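Local atomic coordinates of sulfate transporter 4.1, chloroplastic (Arabidopsis thaliana, PDB entry 7LHV), a protein that carries sulfate across the membrane together with protons, as a member of the SLC26/SulP family of secondary active transporters. Residues S496-T510 and I530-Y544. Residues are numbered along the deposited sequence; the frame is centred on the assembly and turned at random.
Sequences SANPHIAVLGRLPGT and IVRIDSPIYFANISY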
loop_
_atom_site.group_PDB
_atom_site.type_symbol
_atom_site.label_atom_id
_atom_site.label_comp_id
_atom_site.label_asym_id
_atom_site.label_seq_id
_atom_site.Cartn_x
_atom_site.Cartn_y
_atom_site.Cartn_z
ATOM N N SER A 496 8.536 6.318 1.060
ATOM C CA SER A 496 9.432 5.388 0.380
ATOM C C SER A 496 9.954 5.974 -0.925
ATOM O O SER A 496 11.107 5.741 -1.299
ATOM C CB SER A 496 8.722 4.061 0.123
ATOM O OG SER A 496 8.424 3.398 1.338
ATOM N N ALA A 497 9.125 6.741 -1.625
ATOM C CA ALA A 497 9.442 7.240 -2.954
ATOM C C ALA A 497 10.237 8.536 -2.948
ATOM O O ALA A 497 10.567 9.043 -4.024
ATOM C CB ALA A 497 8.154 7.442 -3.755
ATOM N N ASN A 498 10.555 9.094 -1.783
ATOM C CA ASN A 498 11.331 10.332 -1.691
ATOM C C ASN A 498 12.480 10.147 -0.709
ATOM O O ASN A 498 12.487 10.738 0.376
ATOM C CB ASN A 498 10.443 11.503 -1.274
ATOM C CG ASN A 498 9.406 11.847 -2.318
ATOM O OD1 ASN A 498 9.661 11.758 -3.517
ATOM N ND2 ASN A 498 8.226 12.245 -1.867
ATOM N N PRO A 499 13.476 9.339 -1.064
ATOM C CA PRO A 499 14.625 9.158 -0.176
ATOM C C PRO A 499 15.489 10.407 -0.124
ATOM O O PRO A 499 15.496 11.238 -1.033
ATOM C CB PRO A 499 15.380 7.989 -0.809
ATOM C CG PRO A 499 15.047 8.086 -2.243
ATOM C CD PRO A 499 13.625 8.564 -2.307
ATOM N N HIS A 500 16.226 10.531 0.974
ATOM C CA HIS A 500 17.117 11.666 1.160
ATOM C C HIS A 500 18.433 11.410 0.442
ATOM O O HIS A 500 19.041 10.349 0.599
ATOM C CB HIS A 500 17.362 11.919 2.645
ATOM C CG HIS A 500 18.123 13.176 2.926
ATOM N ND1 HIS A 500 19.416 13.173 3.404
ATOM C CD2 HIS A 500 17.772 14.478 2.796
ATOM C CE1 HIS A 500 19.829 14.418 3.557
ATOM N NE2 HIS A 500 18.852 15.229 3.195
ATOM N N ILE A 501 18.865 12.383 -0.355
ATOM C CA ILE A 501 20.116 12.312 -1.096
ATOM C C ILE A 501 20.951 13.528 -0.722
ATOM O O ILE A 501 20.469 14.662 -0.795
ATOM C CB ILE A 501 19.869 12.251 -2.613
ATOM C CG1 ILE A 501 19.366 10.863 -3.009
ATOM C CG2 ILE A 501 21.125 12.608 -3.374
ATOM C CD1 ILE A 501 18.963 10.752 -4.453
ATOM N N ALA A 502 22.198 13.292 -0.328
ATOM C CA ALA A 502 23.053 14.333 0.217
ATOM C C ALA A 502 24.204 14.638 -0.731
ATOM O O ALA A 502 24.868 13.726 -1.231
ATOM C CB ALA A 502 23.610 13.924 1.581
ATOM N N VAL A 503 24.438 15.927 -0.966
ATOM C CA VAL A 503 25.574 16.386 -1.755
ATOM C C VAL A 503 26.698 16.687 -0.771
ATOM O O VAL A 503 26.662 17.682 -0.049
ATOM C CB VAL A 503 25.220 17.606 -2.606
ATOM C CG1 VAL A 503 26.452 18.123 -3.327
ATOM C CG2 VAL A 503 24.126 17.255 -3.598
ATOM N N LEU A 504 27.702 15.818 -0.744
ATOM C CA LEU A 504 28.769 15.928 0.240
ATOM C C LEU A 504 29.780 16.995 -0.156
ATOM O O LEU A 504 30.007 17.264 -1.337
ATOM C CB LEU A 504 29.484 14.590 0.412
ATOM C CG LEU A 504 28.784 13.535 1.260
ATOM C CD1 LEU A 504 27.604 12.997 0.525
ATOM C CD2 LEU A 504 29.750 12.414 1.580
ATOM N N GLY A 505 30.392 17.599 0.855
ATOM C CA GLY A 505 31.412 18.596 0.629
ATOM C C GLY A 505 32.796 18.035 0.853
ATOM O O GLY A 505 33.312 17.295 0.012
ATOM N N ARG A 506 33.406 18.372 1.985
ATOM C CA ARG A 506 34.724 17.844 2.300
ATOM C C ARG A 506 34.650 16.331 2.457
ATOM O O ARG A 506 33.609 15.772 2.813
ATOM C CB ARG A 506 35.270 18.497 3.570
ATOM C CG ARG A 506 36.696 18.112 3.915
ATOM C CD ARG A 506 37.637 18.336 2.743
ATOM N NE ARG A 506 39.031 18.168 3.133
ATOM C CZ ARG A 506 40.067 18.407 2.342
ATOM N NH1 ARG A 506 39.905 18.826 1.099
ATOM N NH2 ARG A 506 41.297 18.226 2.813
ATOM N N LEU A 507 35.771 15.666 2.175
ATOM C CA LEU A 507 35.769 14.211 2.045
ATOM C C LEU A 507 35.252 13.505 3.293
ATOM O O LEU A 507 34.324 12.688 3.168
ATOM C CB LEU A 507 37.178 13.742 1.672
ATOM C CG LEU A 507 37.632 14.291 0.329
ATOM C CD1 LEU A 507 39.076 13.917 0.043
ATOM C CD2 LEU A 507 36.702 13.780 -0.733
ATOM N N PRO A 508 35.768 13.778 4.532
ATOM C CA PRO A 508 35.137 13.228 5.738
ATOM C C PRO A 508 33.977 14.094 6.218
ATOM O O PRO A 508 33.856 14.405 7.403
ATOM C CB PRO A 508 36.292 13.205 6.743
ATOM C CG PRO A 508 37.096 14.384 6.373
ATOM C CD PRO A 508 36.978 14.549 4.878
ATOM N N GLY A 509 33.115 14.489 5.283
ATOM C CA GLY A 509 32.011 15.365 5.607
ATOM C C GLY A 509 30.660 14.763 5.296
ATOM O O GLY A 509 30.544 13.563 5.034
ATOM N N THR A 510 29.633 15.601 5.306
ATOM C CA THR A 510 28.259 15.158 5.137
ATOM C C THR A 510 27.511 16.267 4.406
ATOM O O THR A 510 28.131 17.134 3.783
ATOM C CB THR A 510 27.642 14.782 6.497
ATOM O OG1 THR A 510 26.268 14.409 6.324
ATOM C CG2 THR A 510 27.739 15.939 7.475
ATOM N N ILE A 530 29.830 14.840 -5.351
ATOM C CA ILE A 530 29.800 13.643 -4.518
ATOM C C ILE A 530 28.391 13.497 -3.966
ATOM O O ILE A 530 27.899 14.386 -3.261
ATOM C CB ILE A 530 30.835 13.712 -3.388
ATOM C CG1 ILE A 530 32.181 14.179 -3.939
ATOM C CG2 ILE A 530 30.970 12.363 -2.713
ATOM C CD1 ILE A 530 33.127 14.689 -2.887
ATOM N N VAL A 531 27.747 12.376 -4.275
ATOM C CA VAL A 531 26.352 12.137 -3.934
ATOM C C VAL A 531 26.269 10.896 -3.059
ATOM O O VAL A 531 26.857 9.860 -3.387
ATOM C CB VAL A 531 25.485 11.976 -5.196
ATOM C CG1 VAL A 531 24.131 11.404 -4.842
ATOM C CG2 VAL A 531 25.325 13.311 -5.888
ATOM N N ARG A 532 25.540 10.998 -1.952
ATOM C CA ARG A 532 25.300 9.880 -1.052
ATOM C C ARG A 532 23.805 9.616 -0.981
ATOM O O ARG A 532 23.021 10.534 -0.720
ATOM C CB ARG A 532 25.848 10.168 0.343
ATOM C CG ARG A 532 25.781 9.022 1.316
ATOM C CD ARG A 532 26.167 9.493 2.704
ATOM N NE ARG A 532 25.188 10.431 3.239
ATOM C CZ ARG A 532 25.476 11.420 4.074
ATOM N NH1 ARG A 532 26.710 11.625 4.503
ATOM N NH2 ARG A 532 24.500 12.222 4.486
ATOM N N ILE A 533 23.415 8.368 -1.217
ATOM C CA ILE A 533 22.021 7.958 -1.120
ATOM C C ILE A 533 21.799 7.417 0.286
ATOM O O ILE A 533 22.238 6.312 0.609
ATOM C CB ILE A 533 21.663 6.916 -2.183
ATOM C CG1 ILE A 533 21.848 7.495 -3.586
ATOM C CG2 ILE A 533 20.238 6.433 -1.991
ATOM C CD1 ILE A 533 23.112 7.041 -4.272
ATOM N N ASP A 534 21.109 8.190 1.122
ATOM C CA ASP A 534 20.929 7.820 2.519
ATOM C C ASP A 534 19.789 6.828 2.699
ATOM O O ASP A 534 18.905 7.045 3.534
ATOM C CB ASP A 534 20.666 9.066 3.367
ATOM C CG ASP A 534 21.831 10.030 3.367
ATOM O OD1 ASP A 534 22.986 9.567 3.446
ATOM O OD2 ASP A 534 21.595 11.254 3.290
ATOM N N SER A 535 19.811 5.730 1.943
ATOM C CA SER A 535 18.771 4.711 2.014
ATOM C C SER A 535 19.135 3.524 1.135
ATOM O O SER A 535 19.909 3.675 0.182
ATOM C CB SER A 535 17.422 5.278 1.577
ATOM O OG SER A 535 17.538 5.952 0.339
ATOM N N PRO A 536 18.613 2.332 1.419
ATOM C CA PRO A 536 18.742 1.235 0.459
ATOM C C PRO A 536 17.986 1.553 -0.820
ATOM O O PRO A 536 16.942 2.207 -0.803
ATOM C CB PRO A 536 18.122 0.043 1.195
ATOM C CG PRO A 536 17.235 0.650 2.213
ATOM C CD PRO A 536 17.904 1.914 2.637
ATOM N N ILE A 537 18.520 1.077 -1.938
ATOM C CA ILE A 537 17.942 1.328 -3.250
ATOM C C ILE A 537 17.162 0.093 -3.675
ATOM O O ILE A 537 17.713 -1.011 -3.731
ATOM C CB ILE A 537 19.019 1.683 -4.284
ATOM C CG1 ILE A 537 19.959 2.751 -3.732
ATOM C CG2 ILE A 537 18.380 2.164 -5.564
ATOM C CD1 ILE A 537 21.076 3.119 -4.674
ATOM N N TYR A 538 15.881 0.277 -3.974
ATOM C CA TYR A 538 15.035 -0.807 -4.450
ATOM C C TYR A 538 13.995 -0.212 -5.391
ATOM O O TYR A 538 14.065 0.968 -5.747
ATOM C CB TYR A 538 14.430 -1.587 -3.273
ATOM C CG TYR A 538 13.457 -0.823 -2.405
ATOM C CD1 TYR A 538 13.863 0.276 -1.668
ATOM C CD2 TYR A 538 12.135 -1.224 -2.298
ATOM C CE1 TYR A 538 12.981 0.967 -0.872
ATOM C CE2 TYR A 538 11.246 -0.542 -1.501
ATOM C CZ TYR A 538 11.675 0.554 -0.792
ATOM O OH TYR A 538 10.794 1.242 0.005
ATOM N N PHE A 539 13.028 -1.031 -5.803
ATOM C CA PHE A 539 12.145 -0.636 -6.895
ATOM C C PHE A 539 11.269 0.562 -6.553
ATOM O O PHE A 539 10.811 1.253 -7.467
ATOM C CB PHE A 539 11.261 -1.807 -7.325
ATOM C CG PHE A 539 10.485 -2.434 -6.205
ATOM C CD1 PHE A 539 9.240 -1.948 -5.855
ATOM C CD2 PHE A 539 10.988 -3.525 -5.520
ATOM C CE1 PHE A 539 8.519 -2.525 -4.834
ATOM C CE2 PHE A 539 10.269 -4.104 -4.497
ATOM C CZ PHE A 539 9.034 -3.603 -4.156
ATOM N N ALA A 540 11.016 0.821 -5.270
ATOM C CA ALA A 540 10.106 1.905 -4.915
ATOM C C ALA A 540 10.755 3.271 -5.100
ATOM O O ALA A 540 10.115 4.201 -5.605
ATOM C CB ALA A 540 9.617 1.737 -3.478
ATOM N N ASN A 541 12.014 3.424 -4.699
ATOM C CA ASN A 541 12.670 4.725 -4.730
ATOM C C ASN A 541 13.652 4.873 -5.883
ATOM O O ASN A 541 14.433 5.827 -5.894
ATOM C CB ASN A 541 13.384 4.994 -3.405
ATOM C CG ASN A 541 14.309 3.871 -2.997
ATOM O OD1 ASN A 541 14.672 3.023 -3.807
ATOM N ND2 ASN A 541 14.698 3.861 -1.731
ATOM N N ILE A 542 13.641 3.954 -6.848
ATOM C CA ILE A 542 14.612 4.029 -7.933
ATOM C C ILE A 542 14.299 5.178 -8.884
ATOM O O ILE A 542 15.214 5.774 -9.465
ATOM C CB ILE A 542 14.703 2.681 -8.669
ATOM C CG1 ILE A 542 15.936 2.660 -9.564
ATOM C CG2 ILE A 542 13.445 2.412 -9.473
ATOM C CD1 ILE A 542 17.194 3.104 -8.863
ATOM N N SER A 543 13.019 5.512 -9.068
ATOM C CA SER A 543 12.666 6.600 -9.977
ATOM C C SER A 543 13.151 7.946 -9.452
ATOM O O SER A 543 13.690 8.759 -10.214
ATOM C CB SER A 543 11.156 6.622 -10.198
ATOM O OG SER A 543 10.713 5.400 -10.759
ATOM N N TYR A 544 12.967 8.201 -8.155
ATOM C CA TYR A 544 13.433 9.455 -7.576
ATOM C C TYR A 544 14.948 9.571 -7.670
ATOM O O TYR A 544 15.479 10.645 -7.974
ATOM C CB TYR A 544 12.976 9.564 -6.123
ATOM C CG TYR A 544 13.406 10.835 -5.428
ATOM C CD1 TYR A 544 12.654 11.995 -5.523
ATOM C CD2 TYR A 544 14.569 10.874 -4.673
ATOM C CE1 TYR A 544 13.047 13.155 -4.887
ATOM C CE2 TYR A 544 14.969 12.026 -4.034
ATOM C CZ TYR A 544 14.208 13.163 -4.144
ATOM O OH TYR A 544 14.610 14.312 -3.505
#
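Edge strand 501-504 of the STAS-domain sheet pairs antiparallel with strand 527-533 just where the chain leaves the last membrane helix, 477-496. A502 and R532 form a hydrogen-bonded pair, A502 N to R532 O and R532 N to A502 O both 2.9 Å, and D534 N to H500 O extends the pairing. On the face turned to helix 542-560, I501 CG2 meets V531 CG1 at 3.6 Å. The face of A502, R532, L504 and I530 is mixed: L504 CB packs on I530 CG2 at one end, and a polar cluster surrounds R532. At its other end, just beyond the strands, the H500 ring and D534 carboxylate lie side by side, only 18° from coplanar, and H500 ND1 donates to the anti lone pair of D534 OD2 at 2.9 Å. R532 bends at chi3 (67°), and its NH2 reaches the syn side of D534 OD2 at 3.3 Å, part of a salt bridge. L504 CD1 packs on R532 CB and lies over the rim of one guanidinium face; T510 OG1, also bonded to N515, takes weak bonds at the edge from NH1 and NH2. Beyond the strands, the Y544 side chain runs antiparallel to P499, with P499 CD 3.4 Å from Y544 CD2, while N498 CA sits over the ring centre and I501 CD1 approaches Y544 CE2 at 4.2 Å. With CG trans to the backbone N (chi1 -180°), the ring extends from helix 542-560 along 497-499, and its OH bonds R548. An alanine here is likely to leave P499 and I501 without their aromatic neighbour and R548 without its hydroxyl partner. D534 OD2, accepting from both H500 and R532, ties the linker to the second strand, and R532 probably balances the carboxylate charge.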